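Local coordinates for protein N-acetylglucosamine 2-epimerase (Xylella fastidiosa, PDB 3GT5) that probably isomerises a sugar substrate, as a member of the N-acylglucosamine 2-epimerase family, at residues A8-M19 with M380-W391. Numbering follows the deposited sequence. Where two conformers were deposited one is given.
Sequences ADFLRTHISDTM and MGACHEVLNVVW
Ile15 and Leu387 interlock where the helix of residues 8-19 runs nearly antiparallel to helix 380-387, their axes 9.5 Å apart at the closest and 153° between their directions. Both pack as knobs into holes: Ile15 enters the hole formed by Met380, Cys383, His384 and Leu387, while Leu387 drops among Ala8, Leu11, Arg12 and Ile15. With CG1 beside its backbone N (chi1 -70°), Ile15 lays CG1 against Cys383 CB at 3.5 Å; the extended chi2 (160°) then carries CD1 over one face of the His384 imidazole, a CH-pi contact 3.8 Å from the ring centroid. Leu387 divides its branches, CD1 going to Ile15 CD1 and the CG of Arg12, CD2 to Ala8 CB.

Leu11 forks too. Its side chain crosses that of Val386 at about a right angle, CD1 lying 3.6 Å from Val386 CG1, and its CD2 rests on the Cys383 sulfur. Cys383 SG also lies at the edge of the His14 ring, near its plane, 3.7 Å from His14 CD2. Toward Met19 the contact turns to methionine: Met380 meets Thr18 tip to tip, SD to CG2, and its SD is 3.4 Å from that of Met19, the two chains crossing almost perpendicularly. At the other end a water links the start of helix 8-19 to the C-terminal loop, accepting from Ala8 N at 2.8 Å and donating to Trp391 O.

The pairing brings the N-terminal and C-terminal helices of the chain together, consistent with closure of the family's (alpha/alpha)6 barrel. Helix 329-346 covers one flank, with Tyr335 on Leu11 and Val386 and Trp339 on Cys383; His14 NE2 hydrogen-bonds Trp354 NE1. Met63 and Asn60 of helix 51-68 touch His384 and Met380, and Gln67 OE1 hydrogen-bonds Arg12 NH1; helix 309-326 packs on Ala382 through Ala317.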
loop_
_atom_site.group_PDB
_atom_site.type_symbol
_atom_site.label_atom_id
_atom_site.label_comp_id
_atom_site.label_asym_id
_atom_site.label_seq_id
_atom_site.Cartn_x
_atom_site.Cartn_y
_atom_site.Cartn_z
ATOM N N ALA A 8 19.606 -3.091 -10.565
ATOM C CA ALA A 8 19.717 -2.871 -9.140
ATOM C C ALA A 8 20.381 -1.532 -8.767
ATOM O O ALA A 8 19.998 -0.905 -7.779
ATOM C CB ALA A 8 20.465 -4.047 -8.472
ATOM N N ASP A 9 21.358 -1.100 -9.567
ATOM C CA ASP A 9 22.016 0.188 -9.392
ATOM C C ASP A 9 20.972 1.314 -9.390
ATOM O O ASP A 9 20.950 2.149 -8.503
ATOM C CB ASP A 9 23.006 0.394 -10.564
ATOM C CG ASP A 9 23.741 1.730 -10.513
ATOM O OD1 ASP A 9 24.221 2.112 -9.421
ATOM O OD2 ASP A 9 23.869 2.382 -11.591
ATOM N N PHE A 10 20.116 1.319 -10.397
ATOM C CA PHE A 10 19.094 2.323 -10.502
ATOM C C PHE A 10 18.161 2.236 -9.281
ATOM O O PHE A 10 17.877 3.251 -8.613
ATOM C CB PHE A 10 18.275 2.194 -11.785
ATOM C CG PHE A 10 17.099 3.090 -11.773
ATOM C CD1 PHE A 10 17.276 4.456 -12.013
ATOM C CD2 PHE A 10 15.840 2.611 -11.420
ATOM C CE1 PHE A 10 16.235 5.333 -11.915
ATOM C CE2 PHE A 10 14.801 3.488 -11.317
ATOM C CZ PHE A 10 14.990 4.849 -11.548
ATOM N N LEU A 11 17.648 1.038 -9.026
ATOM C CA LEU A 11 16.643 0.869 -7.953
ATOM C C LEU A 11 17.169 1.241 -6.568
ATOM O O LEU A 11 16.496 1.935 -5.769
ATOM C CB LEU A 11 16.055 -0.557 -7.970
ATOM C CG LEU A 11 15.346 -0.906 -9.297
ATOM C CD1 LEU A 11 15.200 -2.413 -9.534
ATOM C CD2 LEU A 11 13.990 -0.222 -9.367
ATOM N N ARG A 12 18.395 0.803 -6.255
ATOM C CA ARG A 12 18.997 1.122 -4.971
ATOM C C ARG A 12 19.263 2.615 -4.808
ATOM O O ARG A 12 19.003 3.182 -3.753
ATOM C CB ARG A 12 20.302 0.319 -4.749
ATOM C CG ARG A 12 20.027 -1.181 -4.457
ATOM C CD ARG A 12 21.338 -2.053 -4.290
ATOM N NE ARG A 12 22.416 -1.275 -3.660
ATOM C CZ ARG A 12 22.832 -1.326 -2.384
ATOM N NH1 ARG A 12 22.314 -2.169 -1.482
ATOM N NH2 ARG A 12 23.822 -0.505 -2.002
ATOM N N THR A 13 19.741 3.239 -5.886
ATOM C CA THR A 13 20.026 4.657 -5.868
ATOM C C THR A 13 18.724 5.407 -5.684
ATOM O O THR A 13 18.682 6.363 -4.944
ATOM C CB THR A 13 20.768 5.135 -7.145
ATOM O OG1 THR A 13 21.974 4.364 -7.299
ATOM C CG2 THR A 13 21.154 6.637 -7.059
ATOM N N HIS A 14 17.674 4.979 -6.372
ATOM C CA HIS A 14 16.394 5.659 -6.260
ATOM C C HIS A 14 15.825 5.577 -4.854
ATOM O O HIS A 14 15.323 6.583 -4.323
ATOM C CB HIS A 14 15.389 5.165 -7.294
ATOM C CG HIS A 14 14.085 5.882 -7.216
ATOM N ND1 HIS A 14 13.991 7.259 -7.342
ATOM C CD2 HIS A 14 12.842 5.447 -6.898
ATOM C CE1 HIS A 14 12.727 7.624 -7.166
ATOM N NE2 HIS A 14 12.006 6.538 -6.910
ATOM N N ILE A 15 15.892 4.397 -4.252
ATOM C CA ILE A 15 15.455 4.232 -2.885
ATOM C C ILE A 15 16.254 5.163 -1.931
ATOM O O ILE A 15 15.720 5.846 -1.052
ATOM C CB ILE A 15 15.593 2.762 -2.404
ATOM C CG1 ILE A 15 14.574 1.842 -3.086
ATOM C CG2 ILE A 15 15.385 2.714 -0.821
ATOM C CD1 ILE A 15 14.954 0.324 -3.036
ATOM N N SER A 16 17.564 5.241 -2.142
ATOM C CA SER A 16 18.417 6.046 -1.292
ATOM C C SER A 16 18.128 7.533 -1.491
ATOM O O SER A 16 18.196 8.314 -0.554
ATOM C CB SER A 16 19.892 5.707 -1.538
ATOM O OG SER A 16 20.180 4.404 -1.030
ATOM N N ASP A 17 17.764 7.911 -2.714
ATOM C CA ASP A 17 17.377 9.316 -2.971
ATOM C C ASP A 17 16.087 9.689 -2.194
ATOM O O ASP A 17 15.962 10.758 -1.568
ATOM C CB ASP A 17 17.132 9.578 -4.447
ATOM C CG ASP A 17 18.390 9.472 -5.330
ATOM O OD1 ASP A 17 19.545 9.580 -4.867
ATOM O OD2 ASP A 17 18.204 9.273 -6.544
ATOM N N THR A 18 15.115 8.791 -2.203
ATOM C CA THR A 18 13.862 9.044 -1.473
ATOM C C THR A 18 14.087 9.034 0.046
ATOM O O THR A 18 13.583 9.857 0.777
ATOM C CB THR A 18 12.816 8.034 -1.907
ATOM O OG1 THR A 18 12.632 8.122 -3.326
ATOM C CG2 THR A 18 11.499 8.249 -1.152
ATOM N N MET A 19 14.914 8.122 0.536
ATOM C CA MET A 19 15.285 8.137 1.954
ATOM C C MET A 19 15.968 9.449 2.356
ATOM O O MET A 19 15.711 9.948 3.435
ATOM C CB MET A 19 16.142 6.948 2.348
ATOM C CG MET A 19 15.432 5.590 2.286
ATOM S SD MET A 19 14.033 5.414 3.475
ATOM C CE MET A 19 14.897 5.513 5.049
ATOM N N MET A 380 9.135 3.374 -2.843
ATOM C CA MET A 380 10.253 2.572 -2.330
ATOM C C MET A 380 9.907 1.098 -2.226
ATOM O O MET A 380 10.722 0.244 -2.592
ATOM C CB MET A 380 10.737 3.093 -0.977
ATOM C CG MET A 380 11.522 4.452 -1.025
ATOM S SD MET A 380 12.269 5.023 0.569
ATOM C CE MET A 380 10.725 5.478 1.434
ATOM N N GLY A 381 8.705 0.794 -1.773
ATOM C CA GLY A 381 8.212 -0.595 -1.752
ATOM C C GLY A 381 8.206 -1.305 -3.108
ATOM O O GLY A 381 8.542 -2.486 -3.202
ATOM N N ALA A 382 7.780 -0.596 -4.151
ATOM C CA ALA A 382 7.857 -1.102 -5.477
ATOM C C ALA A 382 9.300 -1.419 -5.875
ATOM O O ALA A 382 9.567 -2.454 -6.491
ATOM C CB ALA A 382 7.225 -0.102 -6.484
ATOM N N CYS A 383 10.229 -0.538 -5.537
ATOM C CA CYS A 383 11.647 -0.749 -5.859
ATOM C C CYS A 383 12.209 -1.942 -5.076
ATOM O O CYS A 383 12.942 -2.762 -5.629
ATOM C CB CYS A 383 12.476 0.498 -5.575
ATOM S SG CYS A 383 12.051 1.821 -6.743
ATOM N N HIS A 384 11.852 -2.060 -3.813
ATOM C CA HIS A 384 12.298 -3.215 -3.014
ATOM C C HIS A 384 11.752 -4.493 -3.612
ATOM O O HIS A 384 12.452 -5.520 -3.651
ATOM C CB HIS A 384 11.851 -3.133 -1.546
ATOM C CG HIS A 384 12.538 -2.070 -0.737
ATOM N ND1 HIS A 384 13.883 -2.108 -0.430
ATOM C CD2 HIS A 384 12.051 -0.963 -0.125
ATOM C CE1 HIS A 384 14.192 -1.075 0.345
ATOM N NE2 HIS A 384 13.103 -0.348 0.525
ATOM N N GLU A 385 10.504 -4.459 -4.079
ATOM C CA GLU A 385 9.918 -5.634 -4.694
ATOM C C GLU A 385 10.647 -6.001 -6.004
ATOM O O GLU A 385 10.921 -7.161 -6.225
ATOM C CB GLU A 385 8.408 -5.485 -4.972
ATOM C CG GLU A 385 7.724 -6.842 -5.301
ATOM C CD GLU A 385 8.026 -7.911 -4.243
ATOM O OE1 GLU A 385 7.782 -7.661 -3.013
ATOM O OE2 GLU A 385 8.572 -8.983 -4.650
ATOM N N VAL A 386 10.971 -5.019 -6.841
ATOM C CA VAL A 386 11.670 -5.322 -8.093
ATOM C C VAL A 386 13.046 -5.881 -7.784
ATOM O O VAL A 386 13.510 -6.779 -8.511
ATOM C CB VAL A 386 11.770 -4.138 -9.036
ATOM C CG1 VAL A 386 12.467 -4.555 -10.371
ATOM C CG2 VAL A 386 10.359 -3.569 -9.303
ATOM N N LEU A 387 13.658 -5.426 -6.688
ATOM C CA LEU A 387 14.954 -5.967 -6.266
ATOM C C LEU A 387 14.902 -7.475 -5.943
ATOM O O LEU A 387 15.932 -8.139 -6.015
ATOM C CB LEU A 387 15.553 -5.217 -5.080
ATOM C CG LEU A 387 16.132 -3.848 -5.513
ATOM C CD1 LEU A 387 16.369 -2.935 -4.322
ATOM C CD2 LEU A 387 17.393 -3.995 -6.467
ATOM N N ASN A 388 13.733 -8.003 -5.614
ATOM C CA ASN A 388 13.576 -9.451 -5.436
ATOM C C ASN A 388 13.671 -10.297 -6.709
ATOM O O ASN A 388 13.797 -11.519 -6.609
ATOM C CB ASN A 388 12.234 -9.766 -4.758
ATOM C CG ASN A 388 12.195 -9.386 -3.303
ATOM O OD1 ASN A 388 13.228 -9.331 -2.638
ATOM N ND2 ASN A 388 10.987 -9.109 -2.788
ATOM N N VAL A 389 13.590 -9.698 -7.894
ATOM C CA VAL A 389 13.624 -10.468 -9.133
ATOM C C VAL A 389 14.751 -10.065 -10.065
ATOM O O VAL A 389 14.804 -10.556 -11.169
ATOM C CB VAL A 389 12.270 -10.405 -9.923
ATOM C CG1 VAL A 389 11.115 -10.934 -9.065
ATOM C CG2 VAL A 389 11.968 -8.968 -10.428
ATOM N N VAL A 390 15.628 -9.155 -9.665
ATOM C CA VAL A 390 16.777 -8.797 -10.496
ATOM C C VAL A 390 18.077 -9.091 -9.739
ATOM O O VAL A 390 18.062 -9.350 -8.529
ATOM C CB VAL A 390 16.726 -7.316 -10.992
ATOM C CG1 VAL A 390 15.435 -7.078 -11.740
ATOM C CG2 VAL A 390 16.923 -6.348 -9.857
ATOM N N TRP A 391 19.190 -9.110 -10.466
ATOM C CA TRP A 391 20.482 -9.390 -9.883
ATOM C C TRP A 391 20.867 -8.178 -9.061
ATOM O O TRP A 391 20.784 -7.059 -9.574
ATOM C CB TRP A 391 21.549 -9.584 -10.957
ATOM C CG TRP A 391 22.935 -9.497 -10.428
ATOM C CD1 TRP A 391 23.805 -8.430 -10.537
ATOM C CD2 TRP A 391 23.639 -10.513 -9.713
ATOM N NE1 TRP A 391 24.999 -8.734 -9.939
ATOM C CE2 TRP A 391 24.925 -10.003 -9.418
ATOM C CE3 TRP A 391 23.308 -11.811 -9.287
ATOM C CZ2 TRP A 391 25.880 -10.742 -8.695
ATOM C CZ3 TRP A 391 24.255 -12.541 -8.575
ATOM C CH2 TRP A 391 25.532 -12.003 -8.292
HETATM O O HOH W 1 20.519 -5.493 -11.675
#